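PDB 7A0Q: CrtC domain-containing protein from Fusarium vanettenii 77-13-4, which probably hydrates the isoflavonoid phytoalexin kievitone, acting as a fungal kievitone hydratase of the lyase class. Local coordinates for residues E49-S54 with T203-Q208; S58-S63 with L76-D81; V84-R89 with S108-I113; T114-S119 with S134-Y139. All coordinates share one frame; numbering follows the deposited sequence.

Interaction 1 of 4, residues E49-S54 with T203-Q208. With IMD (imidazole), chain F.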
# COMPACT_ATOMS: atom_id res chain seq x y z
N GLU A 49 -0.76 18.42 6.69
CA GLU A 49 -0.50 18.46 8.12
C GLU A 49 -0.40 17.07 8.73
O GLU A 49 0.11 16.92 9.85
CB GLU A 49 -1.62 19.24 8.81
CG GLU A 49 -1.71 20.73 8.46
CD GLU A 49 -2.34 21.04 7.08
OE1 GLU A 49 -2.91 20.14 6.43
OE2 GLU A 49 -2.26 22.21 6.66
N SER A 50 -0.90 16.05 8.03
CA SER A 50 -0.88 14.68 8.51
C SER A 50 0.41 13.94 8.16
O SER A 50 0.62 12.81 8.62
CB SER A 50 -2.06 13.93 7.91
OG SER A 50 -3.25 14.50 8.41
N GLN A 51 1.28 14.54 7.35
CA GLN A 51 2.47 13.87 6.85
C GLN A 51 3.70 13.89 7.76
O GLN A 51 4.49 12.94 7.70
CB GLN A 51 2.85 14.49 5.50
CG GLN A 51 1.84 14.22 4.38
CD GLN A 51 2.09 12.87 3.74
OE1 GLN A 51 1.90 11.84 4.37
NE2 GLN A 51 2.57 12.87 2.50
N PRO A 52 3.94 14.91 8.59
CA PRO A 52 5.23 14.98 9.30
C PRO A 52 5.48 13.84 10.28
O PRO A 52 4.56 13.20 10.81
CB PRO A 52 5.15 16.32 10.04
CG PRO A 52 4.29 17.15 9.18
CD PRO A 52 3.22 16.20 8.69
N ASN A 53 6.77 13.64 10.57
CA ASN A 53 7.22 12.68 11.58
C ASN A 53 6.43 12.79 12.87
O ASN A 53 6.09 11.77 13.48
CB ASN A 53 8.69 12.92 11.92
CG ASN A 53 9.64 12.51 10.83
OD1 ASN A 53 9.30 12.53 9.65
ND2 ASN A 53 10.88 12.18 11.21
N SER A 54 6.18 14.02 13.33
CA SER A 54 5.56 14.21 14.65
C SER A 54 4.21 13.51 14.75
O SER A 54 3.76 13.23 15.86
CB SER A 54 5.34 15.69 14.95
OG SER A 54 4.53 16.28 13.94
N THR A 203 2.42 5.65 -8.56
CA THR A 203 2.69 5.22 -7.20
C THR A 203 1.43 5.40 -6.37
O THR A 203 0.79 6.45 -6.43
CB THR A 203 3.85 6.02 -6.58
OG1 THR A 203 5.05 5.73 -7.30
CG2 THR A 203 4.07 5.67 -5.10
N TRP A 204 1.09 4.37 -5.59
CA TRP A 204 0.08 4.49 -4.55
C TRP A 204 0.85 4.77 -3.26
O TRP A 204 1.63 3.92 -2.81
CB TRP A 204 -0.75 3.22 -4.42
CG TRP A 204 -1.82 3.28 -3.33
CD1 TRP A 204 -1.63 3.50 -1.98
CD2 TRP A 204 -3.22 3.08 -3.51
NE1 TRP A 204 -2.84 3.45 -1.32
CE2 TRP A 204 -3.83 3.20 -2.24
CE3 TRP A 204 -4.03 2.82 -4.63
CZ2 TRP A 204 -5.21 3.05 -2.06
CZ3 TRP A 204 -5.40 2.66 -4.44
CH2 TRP A 204 -5.97 2.79 -3.17
N TYR A 205 0.66 5.96 -2.71
CA TYR A 205 1.22 6.34 -1.43
C TYR A 205 0.12 6.20 -0.38
O TYR A 205 -0.98 6.74 -0.55
CB TYR A 205 1.75 7.77 -1.50
CG TYR A 205 2.17 8.31 -0.16
CD1 TYR A 205 3.44 8.03 0.35
CD2 TYR A 205 1.32 9.13 0.58
CE1 TYR A 205 3.84 8.52 1.58
CE2 TYR A 205 1.72 9.63 1.82
CZ TYR A 205 2.98 9.33 2.30
OH TYR A 205 3.36 9.83 3.52
N ASP A 206 0.40 5.47 0.69
CA ASP A 206 -0.59 5.25 1.74
C ASP A 206 -0.04 5.74 3.07
O ASP A 206 1.05 5.35 3.49
CB ASP A 206 -0.98 3.77 1.86
CG ASP A 206 -2.42 3.59 2.28
OD1 ASP A 206 -3.31 3.82 1.45
OD2 ASP A 206 -2.64 3.25 3.46
N ARG A 207 -0.82 6.59 3.74
CA ARG A 207 -0.43 7.20 5.01
C ARG A 207 -1.41 6.76 6.08
O ARG A 207 -2.62 6.92 5.91
CB ARG A 207 -0.43 8.72 4.87
CG ARG A 207 -0.22 9.46 6.15
CD ARG A 207 1.21 9.36 6.64
NE ARG A 207 1.36 10.16 7.86
CZ ARG A 207 1.77 9.69 9.03
NH1 ARG A 207 2.09 8.39 9.17
NH2 ARG A 207 1.87 10.51 10.07
N GLN A 208 -0.90 6.22 7.18
CA GLN A 208 -1.78 5.68 8.21
C GLN A 208 -1.19 5.92 9.59
O GLN A 208 -0.00 5.66 9.81
CB GLN A 208 -2.01 4.18 8.00
CG GLN A 208 -3.05 3.60 8.97
CD GLN A 208 -3.51 2.22 8.56
OE1 GLN A 208 -3.01 1.64 7.60
NE2 GLN A 208 -4.48 1.68 9.30
N1 IMD F . -1.39 -1.39 4.58
C2 IMD F . -2.38 -0.49 4.43
N3 IMD F . -1.89 0.56 3.72
C4 IMD F . -0.61 0.32 3.42
C5 IMD F . -0.29 -0.91 3.96

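Interaction 2 of 4, residues S58-S63 with L76-D81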
# COMPACT_ATOMS: atom_id res chain seq x y z
N SER A 58 2.73 5.26 10.13
CA SER A 58 3.24 4.46 9.03
C SER A 58 3.21 5.27 7.74
O SER A 58 2.26 6.01 7.48
CB SER A 58 2.39 3.18 8.90
OG SER A 58 2.63 2.48 7.69
N TRP A 59 4.27 5.13 6.94
CA TRP A 59 4.42 5.79 5.64
C TRP A 59 4.78 4.70 4.64
O TRP A 59 5.69 3.91 4.90
CB TRP A 59 5.51 6.88 5.69
CG TRP A 59 5.27 8.03 6.64
CD1 TRP A 59 4.79 9.26 6.32
CD2 TRP A 59 5.53 8.07 8.06
NE1 TRP A 59 4.72 10.07 7.44
CE2 TRP A 59 5.17 9.35 8.52
CE3 TRP A 59 6.02 7.14 8.99
CZ2 TRP A 59 5.29 9.73 9.86
CZ3 TRP A 59 6.15 7.51 10.32
CH2 TRP A 59 5.78 8.80 10.74
N TRP A 60 4.08 4.64 3.50
CA TRP A 60 4.10 3.45 2.67
C TRP A 60 3.90 3.81 1.21
O TRP A 60 3.07 4.67 0.89
CB TRP A 60 3.00 2.50 3.16
CG TRP A 60 2.88 1.14 2.58
CD1 TRP A 60 3.26 -0.03 3.18
CD2 TRP A 60 2.24 0.77 1.35
NE1 TRP A 60 2.93 -1.10 2.39
CE2 TRP A 60 2.30 -0.64 1.26
CE3 TRP A 60 1.63 1.50 0.32
CZ2 TRP A 60 1.78 -1.34 0.17
CZ3 TRP A 60 1.11 0.79 -0.77
CH2 TRP A 60 1.19 -0.61 -0.83
N SER A 61 4.65 3.16 0.32
CA SER A 61 4.46 3.40 -1.11
C SER A 61 4.63 2.11 -1.89
O SER A 61 5.50 1.28 -1.58
CB SER A 61 5.42 4.48 -1.66
OG SER A 61 6.80 4.11 -1.57
N SER A 62 3.78 1.93 -2.90
CA SER A 62 3.94 0.88 -3.90
C SER A 62 3.96 1.52 -5.28
O SER A 62 2.97 2.12 -5.71
CB SER A 62 2.84 -0.18 -3.75
OG SER A 62 1.56 0.34 -4.06
N SER A 63 5.10 1.42 -5.96
CA SER A 63 5.27 2.03 -7.27
C SER A 63 5.14 0.97 -8.35
O SER A 63 5.84 -0.05 -8.30
CB SER A 63 6.62 2.73 -7.38
OG SER A 63 6.73 3.79 -6.45
N LEU A 76 8.24 -1.56 -3.46
CA LEU A 76 7.59 -1.25 -2.19
C LEU A 76 8.57 -0.55 -1.26
O LEU A 76 9.74 -0.93 -1.19
CB LEU A 76 7.10 -2.52 -1.52
CG LEU A 76 5.72 -3.05 -1.86
CD1 LEU A 76 5.38 -2.97 -3.34
CD2 LEU A 76 5.67 -4.47 -1.38
N ALA A 77 8.09 0.46 -0.54
CA ALA A 77 8.85 1.11 0.51
C ALA A 77 7.93 1.35 1.70
O ALA A 77 6.79 1.78 1.51
CB ALA A 77 9.45 2.44 0.06
N HIS A 78 8.42 1.09 2.91
CA HIS A 78 7.56 1.23 4.08
C HIS A 78 8.39 1.57 5.31
O HIS A 78 9.33 0.85 5.63
CB HIS A 78 6.79 -0.07 4.32
CG HIS A 78 5.94 -0.05 5.55
ND1 HIS A 78 5.85 -1.13 6.40
CD2 HIS A 78 5.15 0.91 6.08
CE1 HIS A 78 5.03 -0.84 7.40
NE2 HIS A 78 4.60 0.40 7.23
N TYR A 79 8.02 2.65 6.01
CA TYR A 79 8.60 3.00 7.30
C TYR A 79 7.52 2.93 8.37
O TYR A 79 6.44 3.49 8.19
CB TYR A 79 9.22 4.40 7.29
CG TYR A 79 9.90 4.79 8.59
CD1 TYR A 79 9.17 5.31 9.66
CD2 TYR A 79 11.27 4.66 8.74
CE1 TYR A 79 9.80 5.68 10.86
CE2 TYR A 79 11.91 5.03 9.93
CZ TYR A 79 11.16 5.53 10.97
OH TYR A 79 11.80 5.90 12.14
N LEU A 80 7.83 2.27 9.49
CA LEU A 80 6.90 2.17 10.61
C LEU A 80 7.56 2.72 11.87
O LEU A 80 8.66 2.30 12.23
CB LEU A 80 6.46 0.72 10.83
CG LEU A 80 5.46 0.55 11.98
CD1 LEU A 80 4.12 1.17 11.62
CD2 LEU A 80 5.27 -0.91 12.35
N ASP A 81 6.88 3.66 12.53
CA ASP A 81 7.27 4.07 13.87
C ASP A 81 6.45 3.29 14.89
O ASP A 81 5.23 3.18 14.75
CB ASP A 81 7.07 5.57 14.09
CG ASP A 81 7.45 5.97 15.50
OD1 ASP A 81 8.66 5.92 15.81
OD2 ASP A 81 6.55 6.30 16.30

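Interaction 3 of 4, residues V84-R89 with S108-I113. With NAG (2-acetamido-2-deoxy-beta-D-glucopyranose), chain D.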
# COMPACT_ATOMS: atom_id res chain seq x y z
N VAL A 84 8.45 0.37 20.49
CA VAL A 84 9.56 -0.53 20.80
C VAL A 84 10.72 -0.34 19.83
O VAL A 84 11.88 -0.41 20.23
CB VAL A 84 9.06 -1.99 20.81
CG1 VAL A 84 10.19 -2.93 21.23
CG2 VAL A 84 7.86 -2.12 21.73
N TYR A 85 10.42 -0.12 18.55
CA TYR A 85 11.46 0.00 17.53
C TYR A 85 10.84 0.71 16.34
O TYR A 85 9.63 0.92 16.26
CB TYR A 85 12.03 -1.36 17.13
CG TYR A 85 10.98 -2.41 16.76
CD1 TYR A 85 10.17 -2.26 15.63
CD2 TYR A 85 10.80 -3.55 17.54
CE1 TYR A 85 9.22 -3.21 15.29
CE2 TYR A 85 9.85 -4.50 17.21
CZ TYR A 85 9.06 -4.32 16.09
OH TYR A 85 8.11 -5.26 15.75
N THR A 86 11.70 1.09 15.40
CA THR A 86 11.26 1.53 14.09
C THR A 86 11.76 0.52 13.07
O THR A 86 12.64 -0.30 13.35
CB THR A 86 11.82 2.91 13.74
OG1 THR A 86 13.24 2.80 13.56
CG2 THR A 86 11.53 3.91 14.83
N TYR A 87 11.22 0.59 11.85
CA TYR A 87 11.85 -0.15 10.78
C TYR A 87 11.55 0.49 9.45
O TYR A 87 10.60 1.25 9.29
CB TYR A 87 11.46 -1.64 10.77
CG TYR A 87 10.00 -2.01 10.53
CD1 TYR A 87 9.39 -1.82 9.29
CD2 TYR A 87 9.27 -2.64 11.52
CE1 TYR A 87 8.07 -2.21 9.08
CE2 TYR A 87 7.95 -3.04 11.31
CZ TYR A 87 7.36 -2.82 10.09
OH TYR A 87 6.05 -3.21 9.86
N PHE A 88 12.44 0.21 8.50
CA PHE A 88 12.19 0.45 7.09
C PHE A 88 12.30 -0.88 6.38
O PHE A 88 13.20 -1.67 6.66
CB PHE A 88 13.20 1.45 6.51
CG PHE A 88 12.96 1.79 5.05
CD1 PHE A 88 12.00 2.74 4.70
CD2 PHE A 88 13.69 1.17 4.05
CE1 PHE A 88 11.79 3.06 3.35
CE2 PHE A 88 13.48 1.48 2.70
CZ PHE A 88 12.53 2.43 2.35
N ARG A 89 11.38 -1.12 5.45
CA ARG A 89 11.43 -2.33 4.65
C ARG A 89 11.06 -2.00 3.21
O ARG A 89 10.37 -1.01 2.94
CB ARG A 89 10.52 -3.44 5.24
CG ARG A 89 9.06 -3.06 5.38
CD ARG A 89 8.32 -4.13 6.17
NE ARG A 89 6.89 -3.84 6.27
CZ ARG A 89 6.01 -4.63 6.88
NH1 ARG A 89 6.43 -5.76 7.47
NH2 ARG A 89 4.73 -4.30 6.92
N SER A 108 15.78 2.43 15.98
CA SER A 108 15.38 2.61 17.37
C SER A 108 14.35 3.70 17.59
O SER A 108 13.45 3.53 18.42
CB SER A 108 16.62 2.88 18.25
OG SER A 108 17.35 3.99 17.77
N SER A 109 14.42 4.82 16.86
CA SER A 109 13.51 5.92 17.12
C SER A 109 13.28 6.74 15.85
O SER A 109 14.01 6.63 14.87
CB SER A 109 14.04 6.83 18.23
OG SER A 109 15.22 7.48 17.82
N THR A 110 12.24 7.57 15.91
CA THR A 110 11.88 8.49 14.83
C THR A 110 12.03 9.91 15.34
O THR A 110 11.39 10.27 16.35
CB THR A 110 10.43 8.25 14.38
OG1 THR A 110 10.28 6.88 13.98
CG2 THR A 110 10.08 9.17 13.22
N PRO A 111 12.84 10.75 14.70
CA PRO A 111 12.96 12.15 15.13
C PRO A 111 11.60 12.84 15.15
O PRO A 111 10.82 12.72 14.20
CB PRO A 111 13.90 12.76 14.10
CG PRO A 111 14.73 11.60 13.62
CD PRO A 111 13.79 10.42 13.62
N ASN A 112 11.33 13.55 16.23
CA ASN A 112 10.05 14.26 16.39
C ASN A 112 10.23 15.65 15.79
O ASN A 112 10.62 16.60 16.47
CB ASN A 112 9.62 14.30 17.85
CG ASN A 112 8.35 15.10 18.05
OD1 ASN A 112 7.63 15.36 17.10
ND2 ASN A 112 8.08 15.49 19.29
N ILE A 113 9.93 15.77 14.49
CA ILE A 113 10.13 17.00 13.75
C ILE A 113 8.85 17.32 12.98
O ILE A 113 7.98 16.46 12.80
CB ILE A 113 11.33 16.92 12.78
CG1 ILE A 113 11.12 15.79 11.77
CG2 ILE A 113 12.63 16.69 13.56
CD1 ILE A 113 12.26 15.66 10.75
C1 NAG D . 6.91 16.28 19.56
C2 NAG D . 5.93 15.55 20.51
C3 NAG D . 4.81 16.49 20.98
C4 NAG D . 5.36 17.82 21.47
C5 NAG D . 6.24 18.43 20.39
C6 NAG D . 6.83 19.77 20.77
C7 NAG D . 5.58 13.13 20.24
C8 NAG D . 4.90 12.07 19.42
N2 NAG D . 5.36 14.39 19.85
O3 NAG D . 4.09 15.86 22.02
O4 NAG D . 4.29 18.71 21.77
O5 NAG D . 7.32 17.53 20.14
O6 NAG D . 8.04 19.62 21.50
O7 NAG D . 6.29 12.86 21.20
O HOH W 1 13.74 2.32 20.87

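Interaction 4 of 4, residues T114-S119 with S134-Y139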
# COMPACT_ATOMS: atom_id res chain seq x y z
N THR A 114 8.75 18.56 12.52
CA THR A 114 7.55 19.06 11.86
C THR A 114 7.56 18.85 10.35
O THR A 114 6.67 19.36 9.66
CB THR A 114 7.35 20.56 12.17
OG1 THR A 114 8.42 21.31 11.58
CG2 THR A 114 7.33 20.79 13.66
N THR A 115 8.55 18.14 9.83
CA THR A 115 8.62 17.77 8.42
C THR A 115 8.58 16.25 8.32
O THR A 115 8.61 15.54 9.33
CB THR A 115 9.89 18.34 7.76
OG1 THR A 115 11.05 17.95 8.50
CG2 THR A 115 9.83 19.87 7.68
N LEU A 116 8.46 15.75 7.09
CA LEU A 116 8.47 14.32 6.82
C LEU A 116 9.88 13.93 6.37
O LEU A 116 10.31 14.31 5.27
CB LEU A 116 7.42 13.94 5.78
CG LEU A 116 7.49 12.49 5.29
CD1 LEU A 116 7.53 11.51 6.46
CD2 LEU A 116 6.30 12.20 4.38
N ASP A 117 10.58 13.18 7.21
CA ASP A 117 11.92 12.67 6.88
C ASP A 117 12.15 11.49 7.84
O ASP A 117 12.67 11.67 8.94
CB ASP A 117 12.98 13.75 7.02
CG ASP A 117 14.35 13.32 6.49
OD1 ASP A 117 14.58 12.12 6.29
OD2 ASP A 117 15.22 14.20 6.31
N VAL A 118 11.74 10.30 7.40
CA VAL A 118 11.86 9.09 8.21
C VAL A 118 12.87 8.17 7.54
O VAL A 118 12.87 8.02 6.31
CB VAL A 118 10.51 8.38 8.43
CG1 VAL A 118 9.56 9.24 9.32
CG2 VAL A 118 9.86 8.02 7.10
N SER A 119 13.72 7.55 8.35
CA SER A 119 14.77 6.73 7.76
C SER A 119 15.31 5.73 8.77
O SER A 119 15.23 5.93 9.99
CB SER A 119 15.92 7.60 7.25
OG SER A 119 16.50 8.32 8.32
N SER A 134 3.37 17.52 -3.37
CA SER A 134 3.86 17.78 -4.72
C SER A 134 5.16 17.05 -5.03
O SER A 134 5.45 16.78 -6.20
CB SER A 134 4.05 19.28 -4.94
OG SER A 134 2.81 19.95 -4.91
N LYS A 135 5.94 16.70 -4.00
CA LYS A 135 7.11 15.87 -4.22
C LYS A 135 7.42 15.10 -2.95
O LYS A 135 7.73 15.71 -1.92
CB LYS A 135 8.32 16.69 -4.66
CG LYS A 135 9.44 15.83 -5.24
CD LYS A 135 10.56 16.68 -5.82
CE LYS A 135 11.66 15.80 -6.40
NZ LYS A 135 12.84 16.63 -6.83
N LEU A 136 7.33 13.79 -3.04
CA LEU A 136 7.70 12.84 -1.99
C LEU A 136 8.74 11.90 -2.57
O LEU A 136 8.80 11.71 -3.79
CB LEU A 136 6.47 12.05 -1.51
CG LEU A 136 5.38 12.89 -0.85
CD1 LEU A 136 4.07 12.07 -0.78
CD2 LEU A 136 5.81 13.33 0.53
N ARG A 137 9.54 11.29 -1.70
CA ARG A 137 10.63 10.43 -2.15
C ARG A 137 10.69 9.17 -1.30
O ARG A 137 10.72 9.25 -0.07
CB ARG A 137 11.98 11.16 -2.07
CG ARG A 137 13.17 10.34 -2.59
CD ARG A 137 14.53 11.04 -2.33
NE ARG A 137 14.55 12.39 -2.89
CZ ARG A 137 14.87 12.68 -4.15
NH1 ARG A 137 15.20 11.71 -5.00
NH2 ARG A 137 14.85 13.94 -4.57
N SER A 138 10.68 8.01 -1.97
CA SER A 138 10.97 6.71 -1.35
C SER A 138 12.31 6.23 -1.88
O SER A 138 12.48 6.09 -3.09
CB SER A 138 9.88 5.68 -1.66
OG SER A 138 8.64 6.04 -1.07
N TYR A 139 13.25 5.95 -0.98
CA TYR A 139 14.60 5.61 -1.44
C TYR A 139 15.19 4.50 -0.59
O TYR A 139 14.87 4.33 0.59
CB TYR A 139 15.52 6.84 -1.43
CG TYR A 139 15.77 7.39 -0.05
CD1 TYR A 139 14.84 8.23 0.56
CD2 TYR A 139 16.92 7.05 0.66
CE1 TYR A 139 15.06 8.73 1.83
CE2 TYR A 139 17.15 7.56 1.94
CZ TYR A 139 16.21 8.40 2.51
OH TYR A 139 16.41 8.90 3.78
O HOH W 2 14.18 9.98 4.82

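Interaction 1 of 4, residues E49-S54 with T203-Q208
Y205 and Q51 reach toward each other tip to tip, and the phenol OH of Y205 donates to OE1 of Q51 over 2.6 Å. The oxygen lies at the edge of the tyrosine ring, near its plane, while the amide stands almost upright against that ring, the two planes 78° apart. Q51 bends at chi2 (-84°), which sets CD back toward the strand; its NE2 is bonded to the carbonyl of N132. In R207, CG is anti to the backbone N (chi1 173°) and a bend at chi2 places CD. The guanidinium then grips the carbonyl oxygen of S50 side-on, NE at 2.9 Å and NH2 at 3.0 Å, the oxygen lying close to the guanidinium plane. The NH2 bond runs nearly along the C=O axis, whereas NE is tilted from the carbonyl plane. Segment 203-208 belongs to strand 202-210 in the lipocalin-like N-terminal domain, and Y205 and R207 point from it to the loop before strand 58-66. R207 also donates to the carbonyls of G56 and S58 and makes a cation-pi contact with W59. On the other side of the strand, NE1 of W204 bonds in its ring plane to OD1 of D206 at 2.8 Å. OD2 of D206 accepts at 2.8 Å from N3 of an imidazole, probably from the crystallisation liquor, which also bonds to E340.

Interaction 2 of 4, residues S58-S63 with L76-D81
W60 turns the edge of its indole toward the face of the H78 imidazole in an offset edge-to-face pair, with planes at 63° and CD1 of W60 3.6 Å from CG of H78. At the rim of that imidazole, near its plane, lie OG of S58 and the carbonyl oxygen of W59. The bond between OG of S58 and NE2 of H78 is 2.9 Å long, and either atom could be the donor; ND1 of H78 bonds to NE of R89, so both ring nitrogens are engaged. With OG anti to the backbone N (chi1 167°), S58 presents its hydroxyl to the histidine. W59 and Y79, on the opposite face, lie side by side and point the same way, their ring planes oblique at 61°, CE3 of W59 meeting CD1 of Y79 at 3.7 Å. The two segments belong to the antiparallel beta hairpin of strands 58-66 and 72-81 in the lipocalin-like N-terminal domain. W59 and Y79 form a hydrogen-bonded pair, as do S61 and A77, with N of S61 2.8 Å from O of A77; W60 with H78 is a non-hydrogen-bonded pair. OG of S61 rests 3.5 Å from CB of A77 and bonds to OG of S138. CB of S62 touches CD1 of L76 at 3.8 Å. The phenol OH of Y79 is bonded to T110, and W59 NE1 donates to the carbonyl of Q51.

Interaction 3 of 4, residues V84-R89 with S108-I113
Y85 and S108 bring their backbones to 4.7 Å between CA atoms, where the start of strand 86-94 passes the irregular loop 108-113, and no direct hydrogen bond joins the two segments. The contact rests chiefly on T86, whose side chain points toward the loop. Its methyl does the touching: CG2 of T86 lies 3.3 Å from OG1 of T110, the two threonine side chains crossing obliquely. The same CG2 of T86 is 3.5 Å from atom C of S109. With OG1 between the backbone N and the carbonyl carbon (chi1 68°), the hydroxyl of T86 is turned to N of S108, 3.5 Å from OG1, and CG2 to T110. The hydroxyl of T110 is bonded on to the phenol of Y79 and the carboxylate of D81, a pair of partners that holds its OG1 beside the T86 methyl. This corner of the lipocalin-like N-terminal domain forms a magnesium site: T86 and S109 belong to it together with S119 of strand 117-120, the nearest side-chain atom of T86 being about 3 Å from the ion. A water also bridges the segments, donating to O of S108 at 2.7 Å and weakly to O of V84. Farther along the loop, N112 is the centre of an inverse gamma turn. Its side chain extends with CG anti to the backbone N (chi1 177°), and ND2 is covalently joined to C1 of an N-acetylglucosamine, a sugar that also touches S54.

Interaction 4 of 4, residues T114-S119 with S134-Y139
L136 makes the first contact, its CD2 methyl meeting CD2 of L116 at 4.0 Å with the two side chains crossing at about a right angle. Both leucines are buried, L136 against S127 and Y151, L116 against W59. R137, next in line, sends its guanidinium to D148 and E128 in two salt bridges. S138, on the same face as L136, bonds through its hydroxyl to Y151 and S61. Y139 then closes the segment: chi1 of 65° places CG between the backbone N and the carbonyl carbon and so swings the ring toward segment 114-119, where OH of Y139 lies 3.7 Å from CB of S119. A water sits at the edge of the ring, near its plane, 2.7 Å from OH of Y139. The same water is 2.6 Å from OD1 of D117 and 2.8 Å from O of V118, and probably cannot donate to all the acceptors around it at once. The strands 117-119 and 136-139 run parallel, 8° apart with axes 9.6 Å distant, because strand 123-127 lies between them and pairs antiparallel with each. S119 is one of the magnesium-site residues, its nearest side-chain atom about 6 Å from the ion. With no direct hydrogen bond between them, the segments meet by apolar contact at one end and through a water at the other, so their spacing is set by strand 123-127 rather than by this contact.

How the interactions relate
Interactions 2, 3 and 4 follow one another along the chain, all nested inside the long loop closed by interaction 1. The centres of interactions 1 and 2 are about 9 Å apart, as are those of interactions 1 and 4. Between the centres of interactions 1 and 3 the distance is about 15 Å. Strand 58-66 has 202-210 and 72-81 as neighbours, and 72-81 pairs on with 86-94, so interactions 1, 2 and 3 are stepped across adjoining strands. N53 bonds to P111, D117 and T115, S61 to S138, and the magnesium site draws on interactions 3 and 4, so the early loop and the metal site are tied into one lipocalin-like N-terminal domain.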